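Local coordinates for aspartate carbamoyltransferase (PDB 7K46), which probably catalyses the transfer of a carbamoyl group from carbamoyl phosphate to L-aspartate, an early step of de novo pyrimidine synthesis, at residues L182-F187 with E208-D213. Residues are numbered along the deposited sequence; the frame is centred on the assembly and turned at random.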
loop_
_atom_site.group_PDB
_atom_site.type_symbol
_atom_site.label_atom_id
_atom_site.label_comp_id
_atom_site.label_asym_id
_atom_site.label_seq_id
_atom_site.Cartn_x
_atom_site.Cartn_y
_atom_site.Cartn_z
ATOM N N LEU A 182 13.784 0.246 -31.472
ATOM C CA LEU A 182 14.929 0.177 -30.572
ATOM C C LEU A 182 15.903 -0.914 -31.000
ATOM O O LEU A 182 17.124 -0.704 -30.996
ATOM C CB LEU A 182 14.441 -0.065 -29.145
ATOM C CG LEU A 182 15.503 0.055 -28.060
ATOM C CD1 LEU A 182 15.921 1.506 -27.947
ATOM C CD2 LEU A 182 14.970 -0.459 -26.736
ATOM N N LEU A 183 15.382 -2.088 -31.364
ATOM C CA LEU A 183 16.250 -3.198 -31.752
ATOM C C LEU A 183 17.019 -2.866 -33.029
ATOM O O LEU A 183 18.235 -3.077 -33.110
ATOM C CB LEU A 183 15.422 -4.475 -31.934
ATOM C CG LEU A 183 14.846 -5.143 -30.678
ATOM C CD1 LEU A 183 13.938 -6.330 -31.008
ATOM C CD2 LEU A 183 15.979 -5.590 -29.767
ATOM N N ALA A 184 16.318 -2.338 -34.041
ATOM C CA ALA A 184 16.956 -2.041 -35.321
ATOM C C ALA A 184 17.969 -0.911 -35.200
ATOM O O ALA A 184 18.947 -0.876 -35.949
ATOM C CB ALA A 184 15.901 -1.682 -36.369
ATOM N N HIS A 185 17.742 0.027 -34.282
ATOM C CA HIS A 185 18.666 1.141 -34.136
ATOM C C HIS A 185 19.950 0.735 -33.432
ATOM O O HIS A 185 21.010 1.304 -33.718
ATOM C CB HIS A 185 18.015 2.288 -33.355
ATOM C CG HIS A 185 18.818 3.550 -33.373
ATOM N ND1 HIS A 185 19.093 4.239 -34.536
ATOM C CD2 HIS A 185 19.420 4.240 -32.375
ATOM C CE1 HIS A 185 19.821 5.305 -34.252
ATOM N NE2 HIS A 185 20.032 5.330 -32.947
ATOM N N ASN A 186 19.882 -0.233 -32.514
ATOM C CA ASN A 186 20.981 -0.468 -31.589
ATOM C C ASN A 186 21.690 -1.803 -31.759
ATOM O O ASN A 186 22.765 -1.980 -31.174
ATOM C CB ASN A 186 20.483 -0.366 -30.140
ATOM C CG ASN A 186 20.119 1.051 -29.749
ATOM O OD1 ASN A 186 20.990 1.918 -29.651
ATOM N ND2 ASN A 186 18.824 1.294 -29.510
ATOM N N PHE A 187 21.146 -2.738 -32.534
ATOM C CA PHE A 187 21.695 -4.081 -32.575
ATOM C C PHE A 187 21.814 -4.582 -34.007
ATOM O O PHE A 187 20.990 -4.267 -34.874
ATOM C CB PHE A 187 20.845 -5.046 -31.751
ATOM C CG PHE A 187 20.826 -4.719 -30.284
ATOM C CD1 PHE A 187 21.784 -5.244 -29.432
ATOM C CD2 PHE A 187 19.857 -3.877 -29.761
ATOM C CE1 PHE A 187 21.778 -4.937 -28.074
ATOM C CE2 PHE A 187 19.840 -3.572 -28.405
ATOM C CZ PHE A 187 20.808 -4.100 -27.565
ATOM N N GLU A 208 9.177 2.713 -42.586
ATOM C CA GLU A 208 9.920 3.872 -43.064
ATOM C C GLU A 208 10.836 4.406 -41.974
ATOM O O GLU A 208 11.961 4.829 -42.252
ATOM C CB GLU A 208 8.958 4.959 -43.546
ATOM N N HIS A 209 10.381 4.363 -40.718
ATOM C CA HIS A 209 11.192 4.892 -39.625
ATOM C C HIS A 209 12.493 4.114 -39.460
ATOM O O HIS A 209 13.550 4.705 -39.219
ATOM C CB HIS A 209 10.401 4.872 -38.316
ATOM C CG HIS A 209 11.147 5.476 -37.164
ATOM N ND1 HIS A 209 10.934 6.769 -36.734
ATOM C CD2 HIS A 209 12.125 4.971 -36.373
ATOM C CE1 HIS A 209 11.737 7.028 -35.716
ATOM N NE2 HIS A 209 12.472 5.955 -35.479
ATOM N N VAL A 210 12.439 2.783 -39.578
ATOM C CA VAL A 210 13.631 1.970 -39.350
ATOM C C VAL A 210 14.475 1.790 -40.607
ATOM O O VAL A 210 15.544 1.168 -40.533
ATOM C CB VAL A 210 13.262 0.585 -38.772
ATOM C CG1 VAL A 210 12.494 0.744 -37.461
ATOM C CG2 VAL A 210 12.465 -0.236 -39.783
ATOM N N ALA A 211 14.051 2.344 -41.750
ATOM C CA ALA A 211 14.698 2.034 -43.026
ATOM C C ALA A 211 16.179 2.420 -43.034
ATOM O O ALA A 211 17.024 1.644 -43.501
ATOM C CB ALA A 211 13.949 2.720 -44.172
ATOM N N THR A 212 16.517 3.614 -42.534
ATOM C CA THR A 212 17.919 4.024 -42.464
ATOM C C THR A 212 18.755 2.991 -41.713
ATOM O O THR A 212 19.832 2.589 -42.173
ATOM C CB THR A 212 18.044 5.400 -41.793
ATOM O OG1 THR A 212 17.508 6.416 -42.653
ATOM C CG2 THR A 212 19.507 5.724 -41.502
ATOM N N ASP A 213 18.256 2.534 -40.559
ATOM C CA ASP A 213 19.000 1.579 -39.742
ATOM C C ASP A 213 19.076 0.209 -40.407
ATOM O O ASP A 213 20.134 -0.431 -40.398
ATOM C CB ASP A 213 18.350 1.455 -38.365
ATOM C CG ASP A 213 18.514 2.712 -37.532
ATOM O OD1 ASP A 213 19.572 3.360 -37.654
ATOM O OD2 ASP A 213 17.589 3.054 -36.759
HETATM O O HOH W 1 21.705 2.236 -36.567
#
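H185 meets D213 through a histidine-carboxylate hydrogen bond that joins the C-terminal end of helix 174-186 to helix 204-217. The bond runs from ND1 of H185 to OD2 of D213 over 2.9 Å. OD2 sits at the edge of the imidazole, close to the ring plane, whereas ND1 lies on the syn side of OD2 but 33° out of the carboxylate plane, and the two planes are 57° apart. A second, weak bond of 3.3 Å links ND1 of H185 to OD1 of D213. The first torsion of H185 swings the ring away from the backbone N to lie beside its own carbonyl carbon, and the rotation about CB-CG turns ND1, not the CD2 edge, to the acid. A water donates to both OD1 of D213 and the backbone O of H185, which also receives a bond from R217. Beneath this polar bridge, CB of D213 packs 3.4 Å from the carbonyl O of A184, and CB of A184 rests 4.2 Å from CB of V210. Segments 182-186 and 208-213 run nearly parallel, 20° apart, as neighbours in the Rossmann-like Asp/Orn-binding domain. With ND1 donating to it and water bound at OD1, the carboxylate would probably stay ionised and favour a protonated imidazole.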